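Local coordinates for HD domain protein (Enterococcus faecalis, PDB 4LRL) that hydrolyses deoxyribonucleoside triphosphates as an allosterically regulated triphosphohydrolase, probably to the deoxynucleoside and triphosphate, in a tetramer whose subunits carry an HD-type metal site, at residues H147-N152 / P306-D311; A286-E291 / P382-A387; R107-E112 / I235-G240. All blocks are in the same frame, centred on the assembly; numbering follows the deposited sequence.

In the fold
From the N terminus, the chain first passes 107-112, where helix 87-108 breaks, then 147-152 at the end of helix 142-149. Interaction 3 closes first, when strand 235-238 returns to 107-112. Helix 270-291 then supplies 286-291, which opens interaction 2, before 306-311 closes interaction 1 and, later, 382-387 closes interaction 2. Interaction 1 therefore crosses both of the others, whereas interactions 3 and 2 follow in series. Interactions 1 and 2 touch through Phe308 and Phe290, with centres about 15 Å apart. Interaction 3 lies across the chain's centre from interaction 2, their centres about 53 Å apart. Interactions 1 and 3 join the HD domain to the HD-associated region; interaction 2 lies within the latter.

Interaction 1: residues H147-N152 / P306-D311; sequences HIFDTN and PFFKGD
Phe149 lays one face of its ring on Phe307 CB and turns its edge to Phe308. With CG beside the backbone N and anti to the carbonyl carbon (chi1 -61°), the ring reaches across to the short helix 305-308. Phe307 CB makes a CH-pi contact, 4.0 Å from the centroid of the Phe149 ring and 29° off its normal. Ile148 CG2 lies over the opposite face, 3.9 Å above the Phe149 ring plane. The rim is tight too: CD2 of Phe149 comes within 3.2 Å of the Phe307 carbonyl O, and Phe308 CD2 lies at the edge of the Phe149 ring, near its plane, 3.8 Å from Phe149 CE2. The Phe307 ring turns to the far side, where it stacks on Phe312 and meets Phe145 edge-to-face. Looser, exposed parts lie beyond this core: Asp150 leaves the helix with positive phi, and the side chains of Lys309 and Asp311 stay clear of 147-152. Gly310 forms a Schellman motif, with Asp311 N bonded to Pro306 O at 2.9 Å and a weak bond from Gly310 N to Phe307 O. Two helix C-termini, one from the HD domain and one from the HD-associated region, thus meet over an aromatic cluster.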
loop_
_atom_site.group_PDB
_atom_site.type_symbol
_atom_site.label_atom_id
_atom_site.label_comp_id
_atom_site.label_asym_id
_atom_site.label_seq_id
_atom_site.Cartn_x
_atom_site.Cartn_y
_atom_site.Cartn_z
ATOM N N HIS C 147 -35.061 -10.401 -9.978
ATOM C CA HIS C 147 -36.206 -10.459 -9.074
ATOM C C HIS C 147 -37.484 -9.943 -9.745
ATOM O O HIS C 147 -38.538 -10.568 -9.634
ATOM C CB HIS C 147 -35.929 -9.704 -7.765
ATOM C CG HIS C 147 -37.107 -9.659 -6.837
ATOM N ND1 HIS C 147 -37.732 -8.483 -6.480
ATOM C CD2 HIS C 147 -37.786 -10.651 -6.211
ATOM C CE1 HIS C 147 -38.737 -8.749 -5.664
ATOM N NE2 HIS C 147 -38.795 -10.058 -5.490
ATOM N N ILE C 148 -37.374 -8.821 -10.457
ATOM C CA ILE C 148 -38.533 -8.164 -11.078
ATOM C C ILE C 148 -38.920 -8.785 -12.426
ATOM O O ILE C 148 -40.109 -8.975 -12.711
ATOM C CB ILE C 148 -38.301 -6.628 -11.272
ATOM C CG1 ILE C 148 -37.851 -5.950 -9.962
ATOM C CG2 ILE C 148 -39.536 -5.947 -11.875
ATOM C CD1 ILE C 148 -38.850 -6.030 -8.816
ATOM N N PHE C 149 -37.924 -9.096 -13.254
ATOM C CA PHE C 149 -38.198 -9.563 -14.614
ATOM C C PHE C 149 -37.988 -11.059 -14.848
ATOM O O PHE C 149 -38.142 -11.538 -15.967
ATOM C CB PHE C 149 -37.421 -8.731 -15.630
ATOM C CG PHE C 149 -37.774 -7.275 -15.603
ATOM C CD1 PHE C 149 -36.894 -6.342 -15.065
ATOM C CD2 PHE C 149 -38.995 -6.836 -16.093
ATOM C CE1 PHE C 149 -37.218 -4.992 -15.034
ATOM C CE2 PHE C 149 -39.334 -5.477 -16.061
ATOM C CZ PHE C 149 -38.441 -4.556 -15.532
ATOM N N ASP C 150 -37.649 -11.780 -13.781
ATOM C CA ASP C 150 -37.466 -13.235 -13.799
ATOM C C ASP C 150 -36.459 -13.737 -14.851
ATOM O O ASP C 150 -36.635 -14.806 -15.441
ATOM C CB ASP C 150 -38.823 -13.963 -13.895
ATOM C CG ASP C 150 -38.846 -15.268 -13.101
ATOM O OD1 ASP C 150 -37.985 -15.442 -12.200
ATOM O OD2 ASP C 150 -39.725 -16.121 -13.378
ATOM N N THR C 151 -35.410 -12.947 -15.079
ATOM C CA THR C 151 -34.268 -13.367 -15.890
ATOM C C THR C 151 -33.335 -14.257 -15.059
ATOM O O THR C 151 -33.440 -14.302 -13.831
ATOM C CB THR C 151 -33.460 -12.150 -16.424
ATOM O OG1 THR C 151 -33.131 -11.272 -15.343
ATOM C CG2 THR C 151 -34.250 -11.375 -17.463
ATOM N N ASN C 152 -32.436 -14.968 -15.732
ATOM C CA ASN C 152 -31.421 -15.785 -15.070
ATOM C C ASN C 152 -30.119 -15.645 -15.850
ATOM O O ASN C 152 -30.054 -16.013 -17.025
ATOM C CB ASN C 152 -31.875 -17.254 -15.002
ATOM C CG ASN C 152 -30.827 -18.171 -14.381
ATOM O OD1 ASN C 152 -29.676 -18.206 -14.808
ATOM N ND2 ASN C 152 -31.231 -18.927 -13.374
ATOM N N PRO C 306 -40.206 -5.151 -23.761
ATOM C CA PRO C 306 -40.212 -6.621 -23.853
ATOM C C PRO C 306 -40.146 -7.306 -22.492
ATOM O O PRO C 306 -40.681 -8.400 -22.324
ATOM C CB PRO C 306 -38.941 -6.929 -24.641
ATOM C CG PRO C 306 -38.671 -5.709 -25.422
ATOM C CD PRO C 306 -39.113 -4.570 -24.567
ATOM N N PHE C 307 -39.502 -6.645 -21.534
ATOM C CA PHE C 307 -39.360 -7.165 -20.178
ATOM C C PHE C 307 -40.599 -6.905 -19.313
ATOM O O PHE C 307 -40.976 -7.754 -18.500
ATOM C CB PHE C 307 -38.061 -6.635 -19.547
ATOM C CG PHE C 307 -36.840 -6.985 -20.351
ATOM C CD1 PHE C 307 -36.163 -8.179 -20.123
ATOM C CD2 PHE C 307 -36.415 -6.159 -21.384
ATOM C CE1 PHE C 307 -35.063 -8.523 -20.889
ATOM C CE2 PHE C 307 -35.327 -6.496 -22.162
ATOM C CZ PHE C 307 -34.646 -7.678 -21.914
ATOM N N PHE C 308 -41.239 -5.749 -19.501
ATOM C CA PHE C 308 -42.558 -5.506 -18.911
ATOM C C PHE C 308 -43.542 -6.598 -19.335
ATOM O O PHE C 308 -44.310 -7.107 -18.516
ATOM C CB PHE C 308 -43.124 -4.157 -19.350
ATOM C CG PHE C 308 -42.387 -2.964 -18.815
ATOM C CD1 PHE C 308 -42.320 -1.794 -19.565
ATOM C CD2 PHE C 308 -41.777 -2.990 -17.566
ATOM C CE1 PHE C 308 -41.648 -0.666 -19.085
ATOM C CE2 PHE C 308 -41.102 -1.868 -17.078
ATOM C CZ PHE C 308 -41.040 -0.706 -17.841
ATOM N N LYS C 309 -43.506 -6.953 -20.618
ATOM C CA LYS C 309 -44.455 -7.907 -21.202
ATOM C C LYS C 309 -44.170 -9.358 -20.805
ATOM O O LYS C 309 -45.011 -10.236 -21.019
ATOM C CB LYS C 309 -44.444 -7.794 -22.733
ATOM C CG LYS C 309 -45.065 -6.521 -23.298
ATOM C CD LYS C 309 -44.787 -6.401 -24.799
ATOM C CE LYS C 309 -45.703 -5.380 -25.470
ATOM N NZ LYS C 309 -45.475 -5.281 -26.948
ATOM N N GLY C 310 -42.985 -9.605 -20.243
ATOM C CA GLY C 310 -42.531 -10.962 -19.922
ATOM C C GLY C 310 -42.254 -11.797 -21.163
ATOM O O GLY C 310 -42.493 -13.009 -21.180
ATOM N N ASP C 311 -41.749 -11.142 -22.206
ATOM C CA ASP C 311 -41.512 -11.786 -23.492
ATOM C C ASP C 311 -40.379 -11.043 -24.191
ATOM O O ASP C 311 -40.609 -10.062 -24.903
ATOM C CB ASP C 311 -42.794 -11.761 -24.339
ATOM C CG ASP C 311 -42.712 -12.642 -25.582
ATOM O OD1 ASP C 311 -41.614 -13.139 -25.926
ATOM O OD2 ASP C 311 -43.763 -12.839 -26.230
#

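Interaction 2: residues A286-E291 / P382-A387; sequences AKELFE and PKYYTA
Glu288 and Tyr384 are the two residues that meet here, and they bury nearly equal areas. Their side chains come from opposite directions: the glutamate extends beyond CG from helix 270-291, and the tyrosine reaches back from the short helix 382-385 with CG beside its own backbone N (chi1 -55°). Tyr384 OH donates a hydrogen bond to Glu288 OE1. The modelled separation of 2.4 Å between Tyr384 OH and Glu288 OE1 is very short, so its exact length is doubtful. OE1 lies near the ring plane at its edge, on the CE2 side, where Tyr384 CE2 is 3.3 Å from Glu288 OE1. The carboxylate is turned 62° from the ring. OE2 is also near, but its angle to the hydroxyl is too poor for a bond. Arg285 NH1 hydrogen-bonds to the same hydroxyl; its charge would probably polarise the hydroxyl toward donating to Glu288. The backbone of Tyr384 is held as well, its O accepting from His281 ND1, and Ile339 of helix 338-348 packs on the side chain. One tyrosine-to-carboxylate hydrogen bond, away from the nucleotide and metal sites, thus links the long helix 270-291 to a single-turn helix of the HD-associated region.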
loop_
_atom_site.group_PDB
_atom_site.type_symbol
_atom_site.label_atom_id
_atom_site.label_comp_id
_atom_site.label_asym_id
_atom_site.label_seq_id
_atom_site.Cartn_x
_atom_site.Cartn_y
_atom_site.Cartn_z
ATOM N N ALA C 286 -42.953 0.683 -12.414
ATOM C CA ALA C 286 -42.968 0.857 -13.863
ATOM C C ALA C 286 -43.701 -0.294 -14.566
ATOM O O ALA C 286 -44.509 -0.060 -15.458
ATOM C CB ALA C 286 -41.562 0.999 -14.388
ATOM N N LYS C 287 -43.414 -1.525 -14.145
ATOM C CA LYS C 287 -44.069 -2.710 -14.686
ATOM C C LYS C 287 -45.579 -2.647 -14.435
ATOM O O LYS C 287 -46.382 -2.927 -15.334
ATOM C CB LYS C 287 -43.453 -3.978 -14.075
ATOM C CG LYS C 287 -44.030 -5.312 -14.570
ATOM C CD LYS C 287 -43.108 -6.488 -14.199
ATOM C CE LYS C 287 -43.865 -7.809 -14.006
ATOM N NZ LYS C 287 -44.358 -8.414 -15.263
ATOM N N GLU C 288 -45.955 -2.260 -13.217
ATOM C CA GLU C 288 -47.369 -2.205 -12.832
ATOM C C GLU C 288 -48.123 -1.156 -13.614
ATOM O O GLU C 288 -49.260 -1.384 -14.023
ATOM C CB GLU C 288 -47.520 -1.911 -11.345
ATOM C CG GLU C 288 -47.250 -3.109 -10.466
ATOM C CD GLU C 288 -47.161 -2.731 -9.005
ATOM O OE1 GLU C 288 -46.614 -1.642 -8.705
ATOM O OE2 GLU C 288 -47.638 -3.525 -8.163
ATOM N N LEU C 289 -47.481 -0.004 -13.802
ATOM C CA LEU C 289 -48.081 1.110 -14.527
ATOM C C LEU C 289 -48.292 0.753 -15.997
ATOM O O LEU C 289 -49.317 1.092 -16.581
ATOM C CB LEU C 289 -47.242 2.380 -14.367
ATOM C CG LEU C 289 -47.335 3.127 -13.030
ATOM C CD1 LEU C 289 -46.307 4.256 -12.995
ATOM C CD2 LEU C 289 -48.732 3.665 -12.761
ATOM N N PHE C 290 -47.330 0.033 -16.566
ATOM C CA PHE C 290 -47.422 -0.470 -17.929
ATOM C C PHE C 290 -48.544 -1.503 -18.093
ATOM O O PHE C 290 -49.130 -1.616 -19.171
ATOM C CB PHE C 290 -46.078 -1.073 -18.349
ATOM C CG PHE C 290 -46.018 -1.477 -19.793
ATOM C CD1 PHE C 290 -45.792 -0.525 -20.788
ATOM C CD2 PHE C 290 -46.185 -2.809 -20.162
ATOM C CE1 PHE C 290 -45.736 -0.900 -22.129
ATOM C CE2 PHE C 290 -46.132 -3.192 -21.498
ATOM C CZ PHE C 290 -45.907 -2.236 -22.483
ATOM N N GLU C 291 -48.827 -2.253 -17.026
ATOM C CA GLU C 291 -49.846 -3.309 -17.052
ATOM C C GLU C 291 -51.253 -2.782 -16.771
ATOM O O GLU C 291 -52.235 -3.448 -17.086
ATOM C CB GLU C 291 -49.506 -4.434 -16.065
ATOM C CG GLU C 291 -48.413 -5.381 -16.529
ATOM C CD GLU C 291 -47.780 -6.179 -15.385
ATOM O OE1 GLU C 291 -48.012 -5.856 -14.194
ATOM O OE2 GLU C 291 -47.036 -7.133 -15.683
ATOM N N PRO C 382 -46.882 1.736 1.794
ATOM C CA PRO C 382 -45.961 0.761 2.406
ATOM C C PRO C 382 -45.411 -0.282 1.426
ATOM O O PRO C 382 -44.318 -0.821 1.638
ATOM C CB PRO C 382 -46.829 0.067 3.467
ATOM C CG PRO C 382 -48.036 0.951 3.646
ATOM C CD PRO C 382 -48.250 1.617 2.334
ATOM N N LYS C 383 -46.159 -0.565 0.366
ATOM C CA LYS C 383 -45.700 -1.526 -0.630
ATOM C C LYS C 383 -44.440 -1.054 -1.371
ATOM O O LYS C 383 -43.665 -1.879 -1.851
ATOM C CB LYS C 383 -46.807 -1.872 -1.620
ATOM C CG LYS C 383 -47.981 -2.603 -1.008
ATOM C CD LYS C 383 -48.546 -3.652 -1.969
ATOM C CE LYS C 383 -49.901 -4.195 -1.512
ATOM N NZ LYS C 383 -50.987 -3.208 -1.743
ATOM N N TYR C 384 -44.239 0.265 -1.436
ATOM C CA TYR C 384 -43.131 0.869 -2.180
ATOM C C TYR C 384 -42.138 1.568 -1.277
ATOM O O TYR C 384 -40.987 1.797 -1.665
ATOM C CB TYR C 384 -43.646 1.845 -3.246
ATOM C CG TYR C 384 -44.641 1.210 -4.195
ATOM C CD1 TYR C 384 -46.008 1.273 -3.939
ATOM C CD2 TYR C 384 -44.211 0.515 -5.331
ATOM C CE1 TYR C 384 -46.925 0.679 -4.789
ATOM C CE2 TYR C 384 -45.128 -0.088 -6.193
ATOM C CZ TYR C 384 -46.480 0.003 -5.909
ATOM O OH TYR C 384 -47.402 -0.566 -6.750
ATOM N N TYR C 385 -42.567 1.894 -0.067
ATOM C CA TYR C 385 -41.712 2.654 0.831
ATOM C C TYR C 385 -41.160 1.868 2.014
ATOM O O TYR C 385 -40.466 2.436 2.853
ATOM C CB TYR C 385 -42.401 3.957 1.255
ATOM C CG TYR C 385 -42.450 4.925 0.106
ATOM C CD1 TYR C 385 -43.606 5.058 -0.668
ATOM C CD2 TYR C 385 -41.317 5.666 -0.252
ATOM C CE1 TYR C 385 -43.647 5.935 -1.744
ATOM C CE2 TYR C 385 -41.342 6.544 -1.333
ATOM C CZ TYR C 385 -42.514 6.671 -2.073
ATOM O OH TYR C 385 -42.550 7.525 -3.146
ATOM N N THR C 386 -41.467 0.568 2.067
ATOM C CA THR C 386 -40.910 -0.327 3.076
ATOM C C THR C 386 -40.491 -1.637 2.435
ATOM O O THR C 386 -40.938 -1.981 1.348
ATOM C CB THR C 386 -41.910 -0.661 4.238
ATOM O OG1 THR C 386 -42.938 -1.558 3.780
ATOM C CG2 THR C 386 -42.534 0.587 4.831
ATOM N N ALA C 387 -39.634 -2.373 3.127
ATOM C CA ALA C 387 -39.257 -3.709 2.703
ATOM C C ALA C 387 -38.724 -4.508 3.873
ATOM O O ALA C 387 -38.392 -3.955 4.923
ATOM C CB ALA C 387 -38.200 -3.655 1.584
#

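Interaction 3: residues R107-E112 / I235-G240; sequences RNYSVE and IRPYKG
At the break between helix 87-108 and helix 111-114, Tyr109 packs against Arg236 and Pro237 of strand 235-238, an outermost strand of a mixed four-stranded sheet. Arg236 crosses the phenol at about a right angle, and its CG stands over the ring in a CH-pi contact, 4.2 Å from the Tyr109 centroid and 12° off the normal. CG is anti to the arginine's backbone N (chi1 -177°) and the chain continues extended to NE, so that Tyr109 CE2 lies over one guanidinium face, offset toward its rim, with the two planes 40° apart. Asn108 CB lies over the opposite face of Tyr109, offset toward the rim, so the ring is sandwiched between a helix end and a strand. Nearer the backbone, Tyr109 CB touches Pro237 CD at 3.6 Å; farther out along the ring, Tyr109 CE1 comes obliquely within 3.6 Å of Ile235 O. A water bridges the polar ends: it is 2.8 Å from Tyr109 OH and accepts a weak bond from Arg236 NH1. Beneath this layer, Ile235 and Pro237 also rest on Phe105 of helix 87-108. A helix-to-helix turn of the HD domain is thereby laid on a beta hairpin of the HD-associated region.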
loop_
_atom_site.group_PDB
_atom_site.type_symbol
_atom_site.label_atom_id
_atom_site.label_comp_id
_atom_site.label_asym_id
_atom_site.label_seq_id
_atom_site.Cartn_x
_atom_site.Cartn_y
_atom_site.Cartn_z
ATOM N N ARG C 107 3.743 -25.790 -16.025
ATOM C CA ARG C 107 5.193 -25.924 -15.830
ATOM C C ARG C 107 5.636 -26.712 -14.580
ATOM O O ARG C 107 6.794 -27.104 -14.481
ATOM C CB ARG C 107 5.917 -24.571 -15.966
ATOM C CG ARG C 107 6.127 -23.795 -14.685
ATOM C CD ARG C 107 6.983 -22.550 -14.942
ATOM N NE ARG C 107 6.306 -21.563 -15.792
ATOM C CZ ARG C 107 6.127 -20.279 -15.478
ATOM N NH1 ARG C 107 5.507 -19.474 -16.332
ATOM N NH2 ARG C 107 6.573 -19.788 -14.323
ATOM N N ASN C 108 4.718 -26.960 -13.649
ATOM C CA ASN C 108 5.066 -27.656 -12.407
ATOM C C ASN C 108 4.282 -28.946 -12.170
ATOM O O ASN C 108 4.768 -29.866 -11.506
ATOM C CB ASN C 108 4.912 -26.723 -11.200
ATOM C CG ASN C 108 5.840 -25.524 -11.262
ATOM O OD1 ASN C 108 7.055 -25.647 -11.126
ATOM N ND2 ASN C 108 5.264 -24.357 -11.469
ATOM N N TYR C 109 3.069 -29.014 -12.712
ATOM C CA TYR C 109 2.187 -30.145 -12.435
ATOM C C TYR C 109 1.518 -30.708 -13.681
ATOM O O TYR C 109 0.344 -31.070 -13.644
ATOM C CB TYR C 109 1.119 -29.743 -11.416
ATOM C CG TYR C 109 1.648 -29.007 -10.213
ATOM C CD1 TYR C 109 1.455 -27.637 -10.078
ATOM C CD2 TYR C 109 2.346 -29.678 -9.211
ATOM C CE1 TYR C 109 1.941 -26.944 -8.975
ATOM C CE2 TYR C 109 2.844 -28.996 -8.107
ATOM C CZ TYR C 109 2.636 -27.625 -8.000
ATOM O OH TYR C 109 3.115 -26.949 -6.909
ATOM N N SER C 110 2.257 -30.770 -14.783
ATOM C CA SER C 110 1.710 -31.291 -16.036
ATOM C C SER C 110 1.432 -32.793 -15.905
ATOM O O SER C 110 1.945 -33.452 -14.991
ATOM C CB SER C 110 2.671 -31.026 -17.195
ATOM O OG SER C 110 3.714 -31.987 -17.221
ATOM N N VAL C 111 0.614 -33.323 -16.813
ATOM C CA VAL C 111 0.334 -34.761 -16.848
ATOM C C VAL C 111 1.617 -35.551 -17.126
ATOM O O VAL C 111 1.775 -36.672 -16.641
ATOM C CB VAL C 111 -0.799 -35.113 -17.849
ATOM C CG1 VAL C 111 -0.872 -36.618 -18.105
ATOM C CG2 VAL C 111 -2.135 -34.611 -17.322
ATOM N N GLU C 112 2.535 -34.940 -17.877
ATOM C CA GLU C 112 3.879 -35.483 -18.096
ATOM C C GLU C 112 4.639 -35.806 -16.806
ATOM O O GLU C 112 5.594 -36.572 -16.834
ATOM C CB GLU C 112 4.729 -34.501 -18.910
ATOM C CG GLU C 112 4.577 -34.588 -20.419
ATOM C CD GLU C 112 5.857 -34.177 -21.154
ATOM O OE1 GLU C 112 6.886 -34.883 -21.017
ATOM O OE2 GLU C 112 5.828 -33.150 -21.872
ATOM N N ILE C 235 -1.189 -23.535 -4.984
ATOM C CA ILE C 235 -2.301 -24.107 -5.764
ATOM C C ILE C 235 -1.818 -25.280 -6.621
ATOM O O ILE C 235 -0.717 -25.260 -7.170
ATOM C CB ILE C 235 -3.023 -23.049 -6.641
ATOM C CG1 ILE C 235 -4.365 -23.592 -7.146
ATOM C CG2 ILE C 235 -2.120 -22.571 -7.805
ATOM C CD1 ILE C 235 -5.312 -22.548 -7.719
ATOM N N ARG C 236 -2.661 -26.294 -6.737
ATOM C CA ARG C 236 -2.248 -27.553 -7.347
ATOM C C ARG C 236 -3.448 -28.289 -7.961
ATOM O O ARG C 236 -4.540 -28.258 -7.399
ATOM C CB ARG C 236 -1.591 -28.416 -6.269
ATOM C CG ARG C 236 -1.039 -29.747 -6.728
ATOM C CD ARG C 236 -0.942 -30.709 -5.563
ATOM N NE ARG C 236 0.003 -31.789 -5.831
ATOM C CZ ARG C 236 1.238 -31.846 -5.341
ATOM N NH1 ARG C 236 1.703 -30.885 -4.543
ATOM N NH2 ARG C 236 2.015 -32.873 -5.651
ATOM N N PRO C 237 -3.251 -28.951 -9.117
ATOM C CA PRO C 237 -4.292 -29.853 -9.584
ATOM C C PRO C 237 -4.174 -31.214 -8.903
ATOM O O PRO C 237 -3.108 -31.569 -8.412
ATOM C CB PRO C 237 -3.973 -30.004 -11.072
ATOM C CG PRO C 237 -2.475 -29.910 -11.126
ATOM C CD PRO C 237 -2.104 -28.906 -10.052
ATOM N N TYR C 238 -5.281 -31.946 -8.859
ATOM C CA TYR C 238 -5.280 -33.378 -8.558
ATOM C C TYR C 238 -6.470 -34.009 -9.281
ATOM O O TYR C 238 -7.267 -33.303 -9.916
ATOM C CB TYR C 238 -5.322 -33.643 -7.045
ATOM C CG TYR C 238 -6.670 -33.428 -6.392
ATOM C CD1 TYR C 238 -7.439 -34.512 -5.979
ATOM C CD2 TYR C 238 -7.171 -32.142 -6.188
ATOM C CE1 TYR C 238 -8.689 -34.324 -5.388
ATOM C CE2 TYR C 238 -8.410 -31.935 -5.588
ATOM C CZ TYR C 238 -9.166 -33.031 -5.192
ATOM O OH TYR C 238 -10.394 -32.840 -4.600
ATOM N N LYS C 239 -6.596 -35.328 -9.166
ATOM C CA LYS C 239 -7.623 -36.079 -9.886
ATOM C C LYS C 239 -9.026 -35.495 -9.719
ATOM O O LYS C 239 -9.775 -35.401 -10.690
ATOM C CB LYS C 239 -7.595 -37.550 -9.463
ATOM C CG LYS C 239 -8.359 -38.482 -10.376
ATOM C CD LYS C 239 -8.193 -39.915 -9.893
ATOM C CE LYS C 239 -8.830 -40.904 -10.839
ATOM N NZ LYS C 239 -8.503 -42.278 -10.415
ATOM N N GLY C 240 -9.363 -35.086 -8.497
ATOM C CA GLY C 240 -10.677 -34.522 -8.198
ATOM C C GLY C 240 -10.761 -33.009 -8.321
ATOM O O GLY C 240 -11.727 -32.403 -7.861
HETATM O O HOH W 1 1.337 -28.166 -5.059
#